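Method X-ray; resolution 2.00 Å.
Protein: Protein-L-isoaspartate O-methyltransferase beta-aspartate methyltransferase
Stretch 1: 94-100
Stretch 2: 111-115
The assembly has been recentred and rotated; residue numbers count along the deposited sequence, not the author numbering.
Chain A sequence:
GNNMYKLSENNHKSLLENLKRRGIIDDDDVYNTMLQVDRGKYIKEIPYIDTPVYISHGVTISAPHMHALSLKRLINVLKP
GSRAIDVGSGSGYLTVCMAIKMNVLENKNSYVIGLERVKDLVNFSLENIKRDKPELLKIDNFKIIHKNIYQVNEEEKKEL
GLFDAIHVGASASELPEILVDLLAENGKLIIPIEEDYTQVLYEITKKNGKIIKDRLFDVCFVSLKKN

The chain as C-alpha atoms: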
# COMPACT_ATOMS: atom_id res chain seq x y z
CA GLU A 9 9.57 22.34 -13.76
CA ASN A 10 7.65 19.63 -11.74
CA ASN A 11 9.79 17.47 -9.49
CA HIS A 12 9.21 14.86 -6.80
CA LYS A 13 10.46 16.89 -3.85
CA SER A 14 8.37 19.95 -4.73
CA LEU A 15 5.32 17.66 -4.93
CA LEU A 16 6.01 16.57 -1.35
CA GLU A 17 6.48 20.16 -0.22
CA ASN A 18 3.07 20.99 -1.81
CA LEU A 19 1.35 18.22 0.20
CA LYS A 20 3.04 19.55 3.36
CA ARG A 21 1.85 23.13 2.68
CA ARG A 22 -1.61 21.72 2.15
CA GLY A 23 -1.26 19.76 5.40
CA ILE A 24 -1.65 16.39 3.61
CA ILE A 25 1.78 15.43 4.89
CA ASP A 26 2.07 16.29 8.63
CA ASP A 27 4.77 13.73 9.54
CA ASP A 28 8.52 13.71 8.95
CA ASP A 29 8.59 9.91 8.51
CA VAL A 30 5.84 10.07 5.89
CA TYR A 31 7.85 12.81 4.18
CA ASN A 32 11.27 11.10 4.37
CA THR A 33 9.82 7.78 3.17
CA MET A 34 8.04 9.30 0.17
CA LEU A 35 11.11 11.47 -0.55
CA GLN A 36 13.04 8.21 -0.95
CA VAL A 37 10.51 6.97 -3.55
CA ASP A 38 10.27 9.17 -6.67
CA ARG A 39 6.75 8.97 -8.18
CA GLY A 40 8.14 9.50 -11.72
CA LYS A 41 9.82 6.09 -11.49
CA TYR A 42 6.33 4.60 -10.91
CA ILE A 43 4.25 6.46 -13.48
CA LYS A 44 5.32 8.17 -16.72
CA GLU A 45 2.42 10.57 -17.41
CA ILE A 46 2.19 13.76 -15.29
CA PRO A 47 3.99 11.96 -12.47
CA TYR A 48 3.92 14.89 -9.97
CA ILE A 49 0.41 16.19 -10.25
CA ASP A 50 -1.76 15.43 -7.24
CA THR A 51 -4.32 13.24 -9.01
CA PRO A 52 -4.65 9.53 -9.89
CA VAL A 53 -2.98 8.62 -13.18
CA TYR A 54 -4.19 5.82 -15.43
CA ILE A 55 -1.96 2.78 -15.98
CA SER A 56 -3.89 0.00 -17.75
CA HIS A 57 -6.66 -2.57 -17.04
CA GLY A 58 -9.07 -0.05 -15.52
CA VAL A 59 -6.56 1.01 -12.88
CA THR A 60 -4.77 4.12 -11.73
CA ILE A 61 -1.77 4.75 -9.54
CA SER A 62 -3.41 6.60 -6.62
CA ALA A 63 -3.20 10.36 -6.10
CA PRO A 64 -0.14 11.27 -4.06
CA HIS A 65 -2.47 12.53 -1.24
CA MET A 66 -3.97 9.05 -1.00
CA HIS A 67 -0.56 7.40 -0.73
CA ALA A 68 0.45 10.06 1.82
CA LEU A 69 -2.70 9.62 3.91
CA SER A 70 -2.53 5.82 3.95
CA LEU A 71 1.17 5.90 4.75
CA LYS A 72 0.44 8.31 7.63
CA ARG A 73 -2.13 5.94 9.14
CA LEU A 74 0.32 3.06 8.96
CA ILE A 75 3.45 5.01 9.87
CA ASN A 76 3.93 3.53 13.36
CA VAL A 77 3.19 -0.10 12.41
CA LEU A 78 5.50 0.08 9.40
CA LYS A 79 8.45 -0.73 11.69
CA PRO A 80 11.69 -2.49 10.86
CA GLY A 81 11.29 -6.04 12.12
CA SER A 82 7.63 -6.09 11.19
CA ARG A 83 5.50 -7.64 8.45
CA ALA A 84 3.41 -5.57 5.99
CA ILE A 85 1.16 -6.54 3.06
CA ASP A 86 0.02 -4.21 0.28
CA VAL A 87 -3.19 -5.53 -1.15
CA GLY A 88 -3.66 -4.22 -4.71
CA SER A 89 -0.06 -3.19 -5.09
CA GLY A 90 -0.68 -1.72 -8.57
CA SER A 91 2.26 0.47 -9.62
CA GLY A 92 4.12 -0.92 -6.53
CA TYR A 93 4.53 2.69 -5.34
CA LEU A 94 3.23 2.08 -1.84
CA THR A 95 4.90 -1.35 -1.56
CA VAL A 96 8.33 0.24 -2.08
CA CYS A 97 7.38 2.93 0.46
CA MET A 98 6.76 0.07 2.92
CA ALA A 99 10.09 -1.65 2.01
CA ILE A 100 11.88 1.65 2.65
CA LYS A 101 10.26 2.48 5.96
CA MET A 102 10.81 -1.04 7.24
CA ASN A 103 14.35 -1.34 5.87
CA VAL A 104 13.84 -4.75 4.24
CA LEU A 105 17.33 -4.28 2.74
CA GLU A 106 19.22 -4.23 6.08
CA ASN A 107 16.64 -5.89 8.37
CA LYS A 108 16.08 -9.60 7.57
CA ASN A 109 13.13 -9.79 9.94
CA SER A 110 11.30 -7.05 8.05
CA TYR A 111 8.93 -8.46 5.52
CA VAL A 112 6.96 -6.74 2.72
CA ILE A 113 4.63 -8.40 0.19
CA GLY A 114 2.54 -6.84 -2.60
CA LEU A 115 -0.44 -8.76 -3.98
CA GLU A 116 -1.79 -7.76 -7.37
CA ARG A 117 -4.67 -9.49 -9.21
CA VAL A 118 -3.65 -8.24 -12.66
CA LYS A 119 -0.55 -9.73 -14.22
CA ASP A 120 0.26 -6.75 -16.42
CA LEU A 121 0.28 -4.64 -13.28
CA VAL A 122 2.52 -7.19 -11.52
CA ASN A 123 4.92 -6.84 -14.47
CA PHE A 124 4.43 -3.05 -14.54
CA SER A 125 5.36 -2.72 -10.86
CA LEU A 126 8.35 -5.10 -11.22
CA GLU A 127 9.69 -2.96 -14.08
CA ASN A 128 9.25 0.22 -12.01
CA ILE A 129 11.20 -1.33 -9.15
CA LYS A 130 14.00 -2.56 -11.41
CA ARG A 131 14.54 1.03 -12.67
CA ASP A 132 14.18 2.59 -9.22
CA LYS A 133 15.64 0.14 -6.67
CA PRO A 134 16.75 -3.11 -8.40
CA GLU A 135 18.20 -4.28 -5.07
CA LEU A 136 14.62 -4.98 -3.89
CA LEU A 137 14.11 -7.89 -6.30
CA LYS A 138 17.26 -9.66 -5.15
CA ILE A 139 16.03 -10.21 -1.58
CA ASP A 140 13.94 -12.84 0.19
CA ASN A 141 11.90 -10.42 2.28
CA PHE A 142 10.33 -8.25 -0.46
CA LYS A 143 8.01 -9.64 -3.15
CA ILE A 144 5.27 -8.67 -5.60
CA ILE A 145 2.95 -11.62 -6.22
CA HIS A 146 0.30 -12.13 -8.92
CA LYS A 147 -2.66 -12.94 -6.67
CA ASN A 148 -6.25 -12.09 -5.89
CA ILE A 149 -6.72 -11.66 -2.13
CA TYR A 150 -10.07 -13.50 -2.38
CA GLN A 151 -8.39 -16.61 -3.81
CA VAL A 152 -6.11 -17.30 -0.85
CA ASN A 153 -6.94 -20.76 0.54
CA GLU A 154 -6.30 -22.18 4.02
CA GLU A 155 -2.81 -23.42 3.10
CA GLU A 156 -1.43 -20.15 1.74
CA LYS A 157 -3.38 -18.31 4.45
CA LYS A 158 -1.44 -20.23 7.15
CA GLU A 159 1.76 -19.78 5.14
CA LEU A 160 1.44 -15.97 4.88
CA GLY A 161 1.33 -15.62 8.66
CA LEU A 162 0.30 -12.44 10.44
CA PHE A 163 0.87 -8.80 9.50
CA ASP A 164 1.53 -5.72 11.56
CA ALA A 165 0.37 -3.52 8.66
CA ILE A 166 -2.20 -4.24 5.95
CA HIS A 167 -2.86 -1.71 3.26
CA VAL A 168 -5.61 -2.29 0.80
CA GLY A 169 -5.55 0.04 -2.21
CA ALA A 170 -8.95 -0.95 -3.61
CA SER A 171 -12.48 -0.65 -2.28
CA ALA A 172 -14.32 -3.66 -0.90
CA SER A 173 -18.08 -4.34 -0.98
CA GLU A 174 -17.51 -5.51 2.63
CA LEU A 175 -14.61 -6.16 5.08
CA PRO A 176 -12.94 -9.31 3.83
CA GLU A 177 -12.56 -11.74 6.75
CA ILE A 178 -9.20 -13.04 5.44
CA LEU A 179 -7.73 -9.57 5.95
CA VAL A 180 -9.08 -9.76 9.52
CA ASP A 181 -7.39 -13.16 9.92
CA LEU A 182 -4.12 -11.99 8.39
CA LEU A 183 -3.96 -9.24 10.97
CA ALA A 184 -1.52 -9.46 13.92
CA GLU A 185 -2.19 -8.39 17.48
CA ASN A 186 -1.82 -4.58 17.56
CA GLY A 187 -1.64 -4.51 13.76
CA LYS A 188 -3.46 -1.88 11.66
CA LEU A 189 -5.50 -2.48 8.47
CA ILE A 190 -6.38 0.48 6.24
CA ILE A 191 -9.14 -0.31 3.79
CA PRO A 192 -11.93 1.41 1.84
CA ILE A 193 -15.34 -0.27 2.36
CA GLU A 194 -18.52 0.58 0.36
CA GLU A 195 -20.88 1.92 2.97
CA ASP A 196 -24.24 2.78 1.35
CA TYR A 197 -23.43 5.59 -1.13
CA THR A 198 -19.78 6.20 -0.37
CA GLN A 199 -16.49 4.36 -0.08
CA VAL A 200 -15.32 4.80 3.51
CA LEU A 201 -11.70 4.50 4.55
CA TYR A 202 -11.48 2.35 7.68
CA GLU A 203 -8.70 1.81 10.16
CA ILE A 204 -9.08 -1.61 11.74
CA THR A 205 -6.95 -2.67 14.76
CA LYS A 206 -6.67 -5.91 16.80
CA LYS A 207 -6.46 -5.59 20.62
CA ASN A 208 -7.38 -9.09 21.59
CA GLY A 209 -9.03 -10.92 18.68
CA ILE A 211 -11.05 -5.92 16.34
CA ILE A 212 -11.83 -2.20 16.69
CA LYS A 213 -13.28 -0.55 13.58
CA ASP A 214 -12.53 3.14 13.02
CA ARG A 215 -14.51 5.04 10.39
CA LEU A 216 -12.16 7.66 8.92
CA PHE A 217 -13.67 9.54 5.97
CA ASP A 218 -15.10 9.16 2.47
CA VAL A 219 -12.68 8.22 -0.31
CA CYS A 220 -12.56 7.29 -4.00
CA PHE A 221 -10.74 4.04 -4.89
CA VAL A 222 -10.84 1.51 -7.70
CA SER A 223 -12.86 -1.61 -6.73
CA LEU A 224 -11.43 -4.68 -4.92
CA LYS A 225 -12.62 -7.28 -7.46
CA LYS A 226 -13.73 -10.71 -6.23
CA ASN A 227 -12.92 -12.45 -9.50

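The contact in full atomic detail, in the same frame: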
# COMPACT_ATOMS: atom_id res chain seq x y z
N LEU A 94 3.39 2.17 -3.28
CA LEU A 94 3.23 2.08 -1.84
C LEU A 94 3.99 0.89 -1.23
O LEU A 94 4.46 0.98 -0.09
CB LEU A 94 1.75 2.08 -1.43
CG LEU A 94 1.53 2.61 -0.00
CD1 LEU A 94 1.74 4.13 0.14
CD2 LEU A 94 0.17 2.28 0.37
N THR A 95 4.13 -0.19 -2.00
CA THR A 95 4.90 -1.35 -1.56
C THR A 95 6.36 -1.02 -1.31
O THR A 95 6.92 -1.40 -0.29
CB THR A 95 4.80 -2.54 -2.58
OG1 THR A 95 3.55 -2.48 -3.26
CG2 THR A 95 4.89 -3.84 -1.84
N VAL A 96 6.97 -0.30 -2.24
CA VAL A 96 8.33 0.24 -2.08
C VAL A 96 8.43 1.21 -0.89
O VAL A 96 9.39 1.15 -0.11
CB VAL A 96 8.82 0.87 -3.41
CG1 VAL A 96 10.21 1.48 -3.26
CG2 VAL A 96 8.83 -0.19 -4.50
N CYS A 97 7.44 2.08 -0.72
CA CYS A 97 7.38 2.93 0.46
C CYS A 97 7.45 2.06 1.73
O CYS A 97 8.22 2.34 2.63
CB CYS A 97 6.12 3.84 0.43
SG CYS A 97 6.26 5.33 -0.63
N MET A 98 6.68 0.97 1.78
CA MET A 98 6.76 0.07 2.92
C MET A 98 8.14 -0.59 3.10
O MET A 98 8.64 -0.66 4.22
CB MET A 98 5.70 -1.02 2.85
CG MET A 98 4.26 -0.57 2.99
SD MET A 98 3.22 -2.02 2.64
CE MET A 98 1.65 -1.33 3.10
N ALA A 99 8.73 -1.08 2.00
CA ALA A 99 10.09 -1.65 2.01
C ALA A 99 11.13 -0.68 2.57
O ALA A 99 12.07 -1.09 3.26
CB ALA A 99 10.50 -2.07 0.58
N ILE A 100 10.97 0.60 2.23
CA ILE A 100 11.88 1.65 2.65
C ILE A 100 11.75 1.95 4.13
O ILE A 100 12.75 1.96 4.84
CB ILE A 100 11.70 2.96 1.82
CG1 ILE A 100 12.39 2.81 0.47
CG2 ILE A 100 12.28 4.20 2.58
CD1 ILE A 100 13.80 2.26 0.56
N TYR A 111 9.49 -7.79 6.64
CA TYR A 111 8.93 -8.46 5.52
C TYR A 111 7.85 -7.61 4.82
O TYR A 111 6.93 -7.10 5.48
CB TYR A 111 8.38 -9.79 5.99
CG TYR A 111 7.90 -10.68 4.89
CD1 TYR A 111 8.81 -11.40 4.11
CD2 TYR A 111 6.55 -10.82 4.63
CE1 TYR A 111 8.35 -12.24 3.08
CE2 TYR A 111 6.09 -11.63 3.62
CZ TYR A 111 6.99 -12.34 2.85
OH TYR A 111 6.51 -13.17 1.86
N VAL A 112 7.96 -7.47 3.50
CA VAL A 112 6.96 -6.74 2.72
C VAL A 112 6.49 -7.55 1.50
O VAL A 112 7.31 -8.04 0.71
CB VAL A 112 7.47 -5.35 2.29
CG1 VAL A 112 6.39 -4.56 1.50
CG2 VAL A 112 7.92 -4.55 3.50
N ILE A 113 5.18 -7.68 1.34
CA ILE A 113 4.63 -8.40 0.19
C ILE A 113 3.55 -7.56 -0.49
O ILE A 113 2.72 -6.98 0.19
CB ILE A 113 4.16 -9.88 0.57
CG1 ILE A 113 3.83 -10.71 -0.66
CG2 ILE A 113 2.96 -9.91 1.51
CD1 ILE A 113 3.53 -12.21 -0.33
N GLY A 114 3.62 -7.45 -1.82
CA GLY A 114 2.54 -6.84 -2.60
C GLY A 114 1.74 -7.92 -3.31
O GLY A 114 2.30 -8.81 -3.93
N LEU A 115 0.42 -7.87 -3.19
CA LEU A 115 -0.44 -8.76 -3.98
C LEU A 115 -1.18 -7.95 -5.03
O LEU A 115 -1.78 -6.92 -4.71
CB LEU A 115 -1.48 -9.44 -3.08
CG LEU A 115 -1.24 -10.83 -2.48
CD1 LEU A 115 0.17 -11.05 -1.91
CD2 LEU A 115 -2.30 -11.09 -1.41

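Residues 94-100 form part of a longer helix that packs along strand 111-115, the two running almost exactly antiparallel (177°) with their axes 8.4 Å apart at closest approach. The register is set by two close pairs of CA atoms, Thr-95 CA to Gly-114 CA at 6.1 Å and Ala-99 CA to Val-112 CA at 6.0 Å, so one turn of helix spans two residues of strand. No hydrogen bond crosses the interface. The N atoms of Met-98, Ala-99 and Ile-100 are bonded within the helix, and the contact, which buries 195 Å² in total, rests on van der Waals packing.

Leu-94 opens the stretch out of reach of the strand, but its carbonyl accepts the hydrogen bond from Met-98 N (2.9 Å to Leu-94 O). Thr-95 follows with its CB directed sideways. Of its side chain the methyl does the packing: Thr-95 CG2 lies 3.7 Å from Val-112 CG1 and 3.8 Å from Gly-114 N, while OG1 is hydrogen-bonded elsewhere in the structure. Thr-95 O also lies 3.7 Å from Val-112 CG1. Gly-114 lets the methyl sit close to the strand backbone; an ideal CB there would point toward the helix and fall a tight 3.2 Å from Thr-95 CG2.

Val-96 points away from the strand and Cys-97 is out of reach, as the helix turns through its far side. Met-98 returns to the interface. Met-98 CB points toward the strand and packs 3.9 Å from Val-112 CG1, an apolar contact, before the end of the side chain leads away. Ala-99 completes the surface with its backbone: Ala-99 N lies 3.9 Å from Val-112 CG2 and donates to Thr-95 O at 2.9 Å. Val-112, in the t rotamer, thus touches Thr-95, Met-98 and Ala-99, and contributes the largest buried area of any residue here. Ile-100 then turns away, as do Ile-113 and Leu-115 on the strand.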